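Gamma tubulin complex adapter mto2 (Schizosaccharomyces pombe, PDB 6GDJ) works with mto1 to promote cytoplasmic microtubule nucleation by recruiting the gamma-tubulin complex to interphase and equatorial microtubule organizing centres. Local coordinates at residues Asp49-Cys52 against Arg53-Glu57. Numbering follows the deposited sequence.
Sequences DALC and RSLAE
L51 and S54 meet on successive turns of helix 46-72, the last and longest alpha-helix of this all-helical twin-cysteine dimerisation domain. The i to i+4 ladder runs through the contact, with R53 N, S54 N, L55 N and A56 N bonding back to the carbonyls of D49, A50, L51 and C52. The packed side is turned to helix 23-42, helix 5-17 and the second subunit. L51 slants across L55, and CD1 of L51 lies 4.0 Å from CD1 of L55. Branched, wholly apolar side chains suit this place, since both also pack on A36 and L51 meets L51 of the second subunit. C52, small and buried, fits against M9 and V40.

Serine suits the buried dimer side because its hydroxyl finds an acceptor within its own helix: with OG between the backbone N and the carbonyl carbon (chi1 69°), S54 OG donates to L51 O at 2.7 Å, so this carbonyl is gripped by two donors, the other being L55 N at 2.9 Å. A valine here lacks the hydroxyl, and L51 O would probably be left with L55 N alone of its two donors in this helix.

On the looser solvent side, exposed R53 makes no side-chain hydrogen bond or salt bridge to the preceding turn. Long enough to fold back, it bends at chi3 (-71°) and lays its guanidinium over that turn, where A50 is small enough to admit it. OD2 of D49 stays 4.9 Å from NH1 of R53, too far for a salt bridge, so any attraction is probably weak. One guanidinium face has D49 O above its centre, while NH2 of R53 rests 3.4 Å from A50 CA.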
ATOM      1  N   ASP A  49       9.854  -8.495   5.480  1.00 20.17           N
ATOM      2  CA  ASP A  49      10.609  -7.278   5.734  1.00 21.69           C
ATOM      3  C   ASP A  49      10.544  -6.285   4.554  1.00 20.14           C
ATOM      4  O   ASP A  49      10.355  -5.089   4.753  1.00 20.52           O
ATOM      5  CB  ASP A  49      12.097  -7.542   6.025  1.00 25.40           C
ATOM      6  CG  ASP A  49      12.367  -8.067   7.410  1.00 32.58           C
ATOM      7  OD1 ASP A  49      11.408  -8.142   8.217  1.00 35.68           O
ATOM      8  OD2 ASP A  49      13.539  -8.462   7.650  1.00 38.24           O
ATOM      9  N   ALA A  50      10.751  -6.782   3.319  1.00 19.64           N
ATOM     10  CA  ALA A  50      10.642  -5.945   2.161  1.00 19.71           C
ATOM     11  C   ALA A  50       9.224  -5.354   1.966  1.00 16.93           C
ATOM     12  O   ALA A  50       9.096  -4.187   1.553  1.00 18.40           O
ATOM     13  CB  ALA A  50      11.059  -6.711   0.896  1.00 21.81           C
ATOM     14  N   LEU A  51       8.193  -6.162   2.310  1.00 17.42           N
ATOM     15  CA  LEU A  51       6.845  -5.666   2.260  1.00 16.83           C
ATOM     16  C   LEU A  51       6.712  -4.457   3.183  1.00 16.35           C
ATOM     17  O   LEU A  51       6.132  -3.443   2.812  1.00 16.68           O
ATOM     18  CB  LEU A  51       5.870  -6.743   2.664  1.00 18.25           C
ATOM     19  CG  LEU A  51       4.430  -6.304   2.918  1.00 17.30           C
ATOM     20  CD1 LEU A  51       3.799  -5.856   1.623  1.00 17.03           C
ATOM     21  CD2 LEU A  51       3.648  -7.398   3.564  1.00 18.44           C
ATOM     22  N   CYS A  52       7.220  -4.602   4.415  1.00 16.46           N
ATOM     23  CA  CYS A  52       7.129  -3.504   5.359  1.00 16.92           C
ATOM     24  C   CYS A  52       7.850  -2.265   4.880  1.00 17.40           C
ATOM     25  O   CYS A  52       7.348  -1.167   5.000  1.00 17.14           O
ATOM     26  CB  CYS A  52       7.704  -3.910   6.718  1.00 18.73           C
ATOM     27  SG  CYS A  52       6.718  -5.156   7.631  1.00 20.92           S
ATOM     28  N   ARG A  53       9.061  -2.434   4.290  1.00 17.55           N
ATOM     29  CA  ARG A  53       9.759  -1.285   3.723  1.00 19.39           C
ATOM     30  C   ARG A  53       8.976  -0.629   2.599  1.00 17.95           C
ATOM     31  O   ARG A  53       8.903   0.612   2.523  1.00 18.63           O
ATOM     32  CB  ARG A  53      11.177  -1.688   3.206  1.00 20.89           C
ATOM     33  CG  ARG A  53      12.154  -2.027   4.325  1.00 26.23           C
ATOM     34  CD  ARG A  53      13.592  -2.049   3.781  1.00 32.60           C
ATOM     35  NE  ARG A  53      13.705  -3.231   2.936  1.00 43.71           N
ATOM     36  CZ  ARG A  53      14.020  -4.467   3.343  1.00 39.82           C
ATOM     37  NH1 ARG A  53      14.363  -4.735   4.602  1.00 53.32           N
ATOM     38  NH2 ARG A  53      14.018  -5.427   2.442  1.00 45.87           N
ATOM     39  N   SER A  54       8.311  -1.464   1.750  1.00 17.93           N
ATOM     40  CA  SER A  54       7.507  -0.904   0.702  1.00 15.56           C
ATOM     41  C   SER A  54       6.261  -0.131   1.195  1.00 16.11           C
ATOM     42  O   SER A  54       5.952   0.893   0.663  1.00 15.57           O
ATOM     43  CB  SER A  54       7.115  -1.913  -0.326  1.00 19.28           C
ATOM     44  OG  SER A  54       6.210  -2.845   0.150  1.00 25.01           O
ATOM     45  N   LEU A  55       5.633  -0.611   2.272  1.00 15.82           N
ATOM     46  CA  LEU A  55       4.540   0.122   2.816  1.00 15.61           C
ATOM     47  C   LEU A  55       4.953   1.370   3.500  1.00 16.05           C
ATOM     48  O   LEU A  55       4.273   2.384   3.381  1.00 16.10           O
ATOM     49  CB  LEU A  55       3.748  -0.813   3.718  1.00 15.16           C
ATOM     50  CG  LEU A  55       2.988  -1.959   3.057  1.00 16.07           C
ATOM     51  CD1 LEU A  55       2.372  -2.963   4.053  1.00 17.23           C
ATOM     52  CD2 LEU A  55       1.955  -1.414   2.076  1.00 17.42           C
ATOM     53  N   ALA A  56       6.133   1.339   4.135  1.00 16.26           N
ATOM     54  CA  ALA A  56       6.675   2.596   4.713  1.00 17.42           C
ATOM     55  C   ALA A  56       6.879   3.639   3.619  1.00 16.11           C
ATOM     56  O   ALA A  56       6.494   4.773   3.701  1.00 16.69           O
ATOM     57  CB  ALA A  56       7.986   2.338   5.400  1.00 18.58           C
ATOM     58  N   GLU A  57       7.488   3.196   2.514  1.00 16.88           N
ATOM     59  CA  GLU A  57       7.727   4.087   1.394  1.00 17.79           C
ATOM     60  C   GLU A  57       6.437   4.644   0.738  1.00 14.72           C
ATOM     61  O   GLU A  57       6.372   5.786   0.309  1.00 16.75           O
ATOM     62  CB  GLU A  57       8.638   3.409   0.324  1.00 18.24           C
ATOM     63  CG  GLU A  57      10.006   3.006   0.773  1.00 22.26           C
TER